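Local coordinates for integron cassette protein Vpc_cass2 (Vibrio paracholerae, PDB 3JRT) that is of unknown function, a mobile-metagenome product encoded by an integron gene cassette that has a mainly helical fold without strands and assembles from two copies, at residues Tyr76-Asn81 against Asp157-Trp162; Val46-Asp51 against Arg72-Ser77. One frame throughout, in Å; residues are numbered along the deposited sequence. Where two conformers were deposited one is given.

Interaction 1. Residues Tyr76-Asn81 against Asp157-Trp162; sequences YSIVIN and DEFLDW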
# COMPACT_ATOMS: atom_id res chain seq x y z
N TYR A 76 -2.30 5.52 -0.60
CA TYR A 76 -1.77 4.87 0.60
C TYR A 76 -0.26 4.62 0.47
O TYR A 76 0.51 4.81 1.41
CB TYR A 76 -2.51 3.57 0.90
CG TYR A 76 -3.90 3.79 1.49
CD1 TYR A 76 -4.24 5.01 2.03
CD2 TYR A 76 -4.86 2.78 1.51
CE1 TYR A 76 -5.50 5.24 2.58
CE2 TYR A 76 -6.13 2.99 2.04
CZ TYR A 76 -6.44 4.23 2.58
OH TYR A 76 -7.66 4.48 3.13
N SER A 77 0.16 4.21 -0.71
CA SER A 77 1.56 3.90 -0.88
C SER A 77 2.38 5.20 -0.80
O SER A 77 3.40 5.27 -0.12
CB SER A 77 1.78 3.18 -2.22
OG SER A 77 3.15 2.92 -2.42
N ILE A 78 1.93 6.23 -1.51
CA ILE A 78 2.56 7.55 -1.41
C ILE A 78 2.65 8.05 0.05
O ILE A 78 3.71 8.50 0.48
CB ILE A 78 1.82 8.57 -2.28
CG1 ILE A 78 2.06 8.23 -3.76
CG2 ILE A 78 2.23 10.01 -1.92
CD1 ILE A 78 1.11 8.96 -4.70
N VAL A 79 1.57 7.95 0.82
CA VAL A 79 1.64 8.49 2.17
C VAL A 79 2.55 7.65 3.06
O VAL A 79 3.30 8.19 3.88
CB VAL A 79 0.23 8.77 2.81
CG1 VAL A 79 -0.57 9.75 1.91
CG2 VAL A 79 -0.56 7.47 3.06
N ILE A 80 2.49 6.33 2.91
CA ILE A 80 3.39 5.46 3.66
C ILE A 80 4.84 5.84 3.38
O ILE A 80 5.66 5.92 4.28
CB ILE A 80 3.13 3.97 3.35
CG1 ILE A 80 1.92 3.46 4.14
CG2 ILE A 80 4.40 3.12 3.63
CD1 ILE A 80 1.31 2.16 3.53
N ASN A 81 5.15 6.11 2.12
CA ASN A 81 6.53 6.43 1.77
C ASN A 81 6.97 7.86 2.10
O ASN A 81 8.12 8.08 2.46
CB ASN A 81 6.81 6.07 0.33
CG ASN A 81 6.98 4.57 0.17
OD1 ASN A 81 7.95 4.02 0.64
ND2 ASN A 81 6.01 3.92 -0.43
N ASP A 157 -2.43 17.20 -10.30
CA ASP A 157 -1.21 17.46 -11.06
C ASP A 157 -0.08 18.00 -10.20
O ASP A 157 1.03 17.50 -10.25
CB ASP A 157 -1.49 18.43 -12.20
CG ASP A 157 -2.66 17.99 -13.06
OD1 ASP A 157 -3.71 17.60 -12.50
OD2 ASP A 157 -2.55 18.05 -14.31
N GLU A 158 -0.36 19.04 -9.42
CA GLU A 158 0.66 19.76 -8.68
C GLU A 158 1.38 18.81 -7.73
O GLU A 158 2.59 18.64 -7.81
CB GLU A 158 0.05 20.92 -7.91
CG GLU A 158 1.04 21.91 -7.31
CD GLU A 158 0.38 23.22 -6.85
OE1 GLU A 158 -0.76 23.52 -7.29
OE2 GLU A 158 1.01 23.96 -6.05
N PHE A 159 0.62 18.18 -6.85
CA PHE A 159 1.19 17.28 -5.87
C PHE A 159 1.90 16.10 -6.54
O PHE A 159 3.02 15.75 -6.17
CB PHE A 159 0.14 16.79 -4.90
CG PHE A 159 0.72 16.05 -3.74
CD1 PHE A 159 1.32 16.73 -2.70
CD2 PHE A 159 0.67 14.68 -3.69
CE1 PHE A 159 1.85 16.06 -1.63
CE2 PHE A 159 1.20 14.00 -2.62
CZ PHE A 159 1.78 14.69 -1.59
N LEU A 160 1.27 15.50 -7.54
CA LEU A 160 1.91 14.38 -8.23
C LEU A 160 3.25 14.81 -8.83
O LEU A 160 4.25 14.11 -8.72
CB LEU A 160 1.00 13.81 -9.31
CG LEU A 160 -0.25 13.05 -8.84
CD1 LEU A 160 -1.00 12.42 -10.02
CD2 LEU A 160 0.09 11.97 -7.81
N ASP A 161 3.27 15.98 -9.48
CA ASP A 161 4.49 16.48 -10.11
C ASP A 161 5.54 16.79 -9.06
O ASP A 161 6.74 16.67 -9.31
CB ASP A 161 4.21 17.73 -10.94
CG ASP A 161 3.80 17.39 -12.36
OD1 ASP A 161 3.75 16.19 -12.69
OD2 ASP A 161 3.53 18.33 -13.13
N TRP A 162 5.07 17.18 -7.88
CA TRP A 162 5.94 17.44 -6.75
C TRP A 162 6.57 16.15 -6.22
O TRP A 162 7.70 16.17 -5.73
CB TRP A 162 5.15 18.14 -5.65
CG TRP A 162 5.93 18.47 -4.42
CD1 TRP A 162 6.73 19.57 -4.21
CD2 TRP A 162 5.97 17.72 -3.21
NE1 TRP A 162 7.26 19.54 -2.95
CE2 TRP A 162 6.81 18.42 -2.31
CE3 TRP A 162 5.37 16.53 -2.78
CZ2 TRP A 162 7.07 17.96 -1.02
CZ3 TRP A 162 5.64 16.07 -1.51
CH2 TRP A 162 6.48 16.79 -0.64
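I78 meets F159 and L160 in a small, wholly apolar helix-helix contact inside an all-helical fold, where the middle of helix 64-91 faces the short helix 157-163 near the centre of the chain. The evidence for a light touch is the backbone spacing: the closest CA atoms, those of I78 and L160, are 9.7 Å apart, no hydrogen bond crosses, and the two segments bury just 88 Å² between them. Contact is therefore made by the outer parts of side chains. I78 points at the short helix and spends its two branches on different partners. Its CG2 methyl lies anti to the backbone N (with chi1 for CG1 at -69°) and approaches the edge of the F159 ring, close to the ring plane, 4.2 Å from CE2 of F159. The two side chains slide past one another in opposite directions, and the methyl meets the ring at its edge. The longer branch of I78 carries CD1 to within 4.4 Å of CD2 of L160, whose CB does not point at helix 64-91, though the end of its side chain comes nearer. M150 of helix 140-151 touches I78, V79 and F159, and A45 of helix 27-53 also packs on I78, so other helices complete this core. F159 meets F151 edge-to-face as well. One turn further on, N81 takes no part in the contact and bonds within its own helix: its ND2 donates to O of S77 at 3.0 Å, with an N-H...O angle of 139° and the donor 44° out of the carbonyl plane, while the backbone N of N81 reaches the same oxygen from the opposite face of that plane.

Interaction 2. Residues Val46-Asp51 against Arg72-Ser77; sequences VTVLKD and RLCVYS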
# COMPACT_ATOMS: atom_id res chain seq x y z
N VAL A 46 2.85 6.96 -8.47
CA VAL A 46 2.46 8.09 -9.32
C VAL A 46 2.19 7.63 -10.75
O VAL A 46 1.18 8.01 -11.34
CB VAL A 46 3.57 9.19 -9.31
CG1 VAL A 46 3.33 10.24 -10.40
CG2 VAL A 46 3.63 9.85 -7.94
N THR A 47 3.09 6.80 -11.29
CA THR A 47 2.95 6.28 -12.65
C THR A 47 1.66 5.47 -12.82
O THR A 47 0.90 5.65 -13.77
CB THR A 47 4.15 5.39 -13.05
OG1 THR A 47 5.35 6.16 -13.05
CG2 THR A 47 3.93 4.80 -14.45
N VAL A 48 1.42 4.55 -11.90
CA VAL A 48 0.20 3.76 -11.96
C VAL A 48 -1.05 4.64 -11.94
O VAL A 48 -1.96 4.44 -12.73
CB VAL A 48 0.14 2.77 -10.79
CG1 VAL A 48 -1.25 2.16 -10.69
CG2 VAL A 48 1.20 1.67 -10.99
N LEU A 49 -1.08 5.60 -11.03
CA LEU A 49 -2.22 6.48 -10.85
C LEU A 49 -2.48 7.26 -12.13
O LEU A 49 -3.58 7.28 -12.65
CB LEU A 49 -1.97 7.44 -9.68
CG LEU A 49 -3.14 8.34 -9.29
CD1 LEU A 49 -4.44 7.53 -9.25
CD2 LEU A 49 -2.86 9.02 -7.95
N LYS A 50 -1.43 7.86 -12.66
CA LYS A 50 -1.53 8.55 -13.93
C LYS A 50 -1.94 7.66 -15.09
O LYS A 50 -2.73 8.08 -15.93
CB LYS A 50 -0.25 9.34 -14.22
CG LYS A 50 -0.25 10.63 -13.39
CD LYS A 50 1.13 11.23 -13.22
CE LYS A 50 1.71 11.67 -14.52
NZ LYS A 50 2.86 12.59 -14.29
N ASP A 51 -1.43 6.43 -15.12
CA ASP A 51 -1.85 5.48 -16.15
C ASP A 51 -3.37 5.30 -16.13
O ASP A 51 -4.03 5.43 -17.16
CB ASP A 51 -1.16 4.12 -15.97
CG ASP A 51 0.28 4.14 -16.43
OD1 ASP A 51 0.70 5.17 -17.00
OD2 ASP A 51 1.00 3.13 -16.20
N ARG A 72 -7.01 4.91 -3.71
CA ARG A 72 -6.52 4.49 -2.39
C ARG A 72 -5.23 3.66 -2.53
O ARG A 72 -4.26 3.90 -1.80
CB ARG A 72 -7.57 3.73 -1.58
CG ARG A 72 -8.82 4.56 -1.24
CD ARG A 72 -9.62 3.89 -0.13
NE ARG A 72 -10.05 2.54 -0.48
CZ ARG A 72 -11.19 2.26 -1.12
NH1 ARG A 72 -12.00 3.24 -1.50
NH2 ARG A 72 -11.51 1.01 -1.39
N LEU A 73 -5.22 2.71 -3.46
CA LEU A 73 -4.03 1.90 -3.67
C LEU A 73 -2.80 2.79 -3.79
O LEU A 73 -1.81 2.57 -3.10
CB LEU A 73 -4.14 1.01 -4.92
CG LEU A 73 -2.87 0.24 -5.31
CD1 LEU A 73 -2.52 -0.76 -4.22
CD2 LEU A 73 -3.04 -0.51 -6.63
N CYS A 74 -2.86 3.80 -4.66
CA CYS A 74 -1.68 4.61 -4.95
C CYS A 74 -1.41 5.64 -3.86
O CYS A 74 -0.27 5.85 -3.42
CB CYS A 74 -1.79 5.26 -6.32
SG CYS A 74 -1.91 4.04 -7.67
N VAL A 75 -2.47 6.28 -3.39
CA VAL A 75 -2.31 7.26 -2.34
C VAL A 75 -1.76 6.66 -1.03
O VAL A 75 -0.85 7.22 -0.42
CB VAL A 75 -3.63 8.02 -2.13
CG1 VAL A 75 -3.65 8.75 -0.78
CG2 VAL A 75 -3.88 8.96 -3.32
N TYR A 76 -2.30 5.52 -0.60
CA TYR A 76 -1.77 4.87 0.60
C TYR A 76 -0.26 4.62 0.47
O TYR A 76 0.51 4.81 1.41
CB TYR A 76 -2.51 3.57 0.90
CG TYR A 76 -3.90 3.79 1.49
CD1 TYR A 76 -4.24 5.01 2.03
CD2 TYR A 76 -4.86 2.78 1.51
CE1 TYR A 76 -5.50 5.24 2.58
CE2 TYR A 76 -6.13 2.99 2.04
CZ TYR A 76 -6.44 4.23 2.58
OH TYR A 76 -7.66 4.48 3.13
N SER A 77 0.16 4.21 -0.71
CA SER A 77 1.56 3.90 -0.88
C SER A 77 2.38 5.20 -0.80
O SER A 77 3.40 5.27 -0.12
CB SER A 77 1.78 3.18 -2.22
OG SER A 77 3.15 2.92 -2.42
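C74 projects from helix 64-91 onto V48 and L49 of helix 27-53, giving a close packing of two consecutive helices in which one thiol does most of the work. The nearest CA atoms, of L49 and C74, lie 6.2 Å apart, a short spacing, consistent with the small C74 at the closest point. The apolar contacts centre on sulfur: SG of C74 comes 3.6 Å from CG1 of V48. The same SG of C74 is 4.0 Å from CB of L49. With SG anti to the carbonyl carbon (chi1 -61°), the sulfur lies against both V48 and L49, and the methylene CB of C74 adds a second touch, 4.0 Å from CB of L49. Backbone takes part too, since N of L49 is 3.8 Å from SG of C74; this is van der Waals proximity, and no hydrogen bond joins the segments. In all 170 Å² is buried. The second subunit is close by: R72 forms a salt bridge with D41 of the second subunit, and V48 packs on Y52 of that subunit. Within the chain, V46 and K50 pack against helix 157-163, and V75 reaches F151 of helix 140-151.

Both interactions are buried and both use helix 64-91, from successive turns that overlap at Y76 and S77, with centres about 8 Å apart. Interaction 2 joins two neighbouring long helices, and at the shorter backbone spacing a thiol meets V48 and L49; across the wider spacing of interaction 1, I78 meets an aromatic ring and a leucine. Interaction 1 lies nearer the centre of the chain, its centre about 5 Å away against 10 Å, while interaction 2 is more engaged with the second subunit. They meet directly through L160, whose CD1 is 3.9 Å from CG of K50, so helix 157-163 touches both long helices.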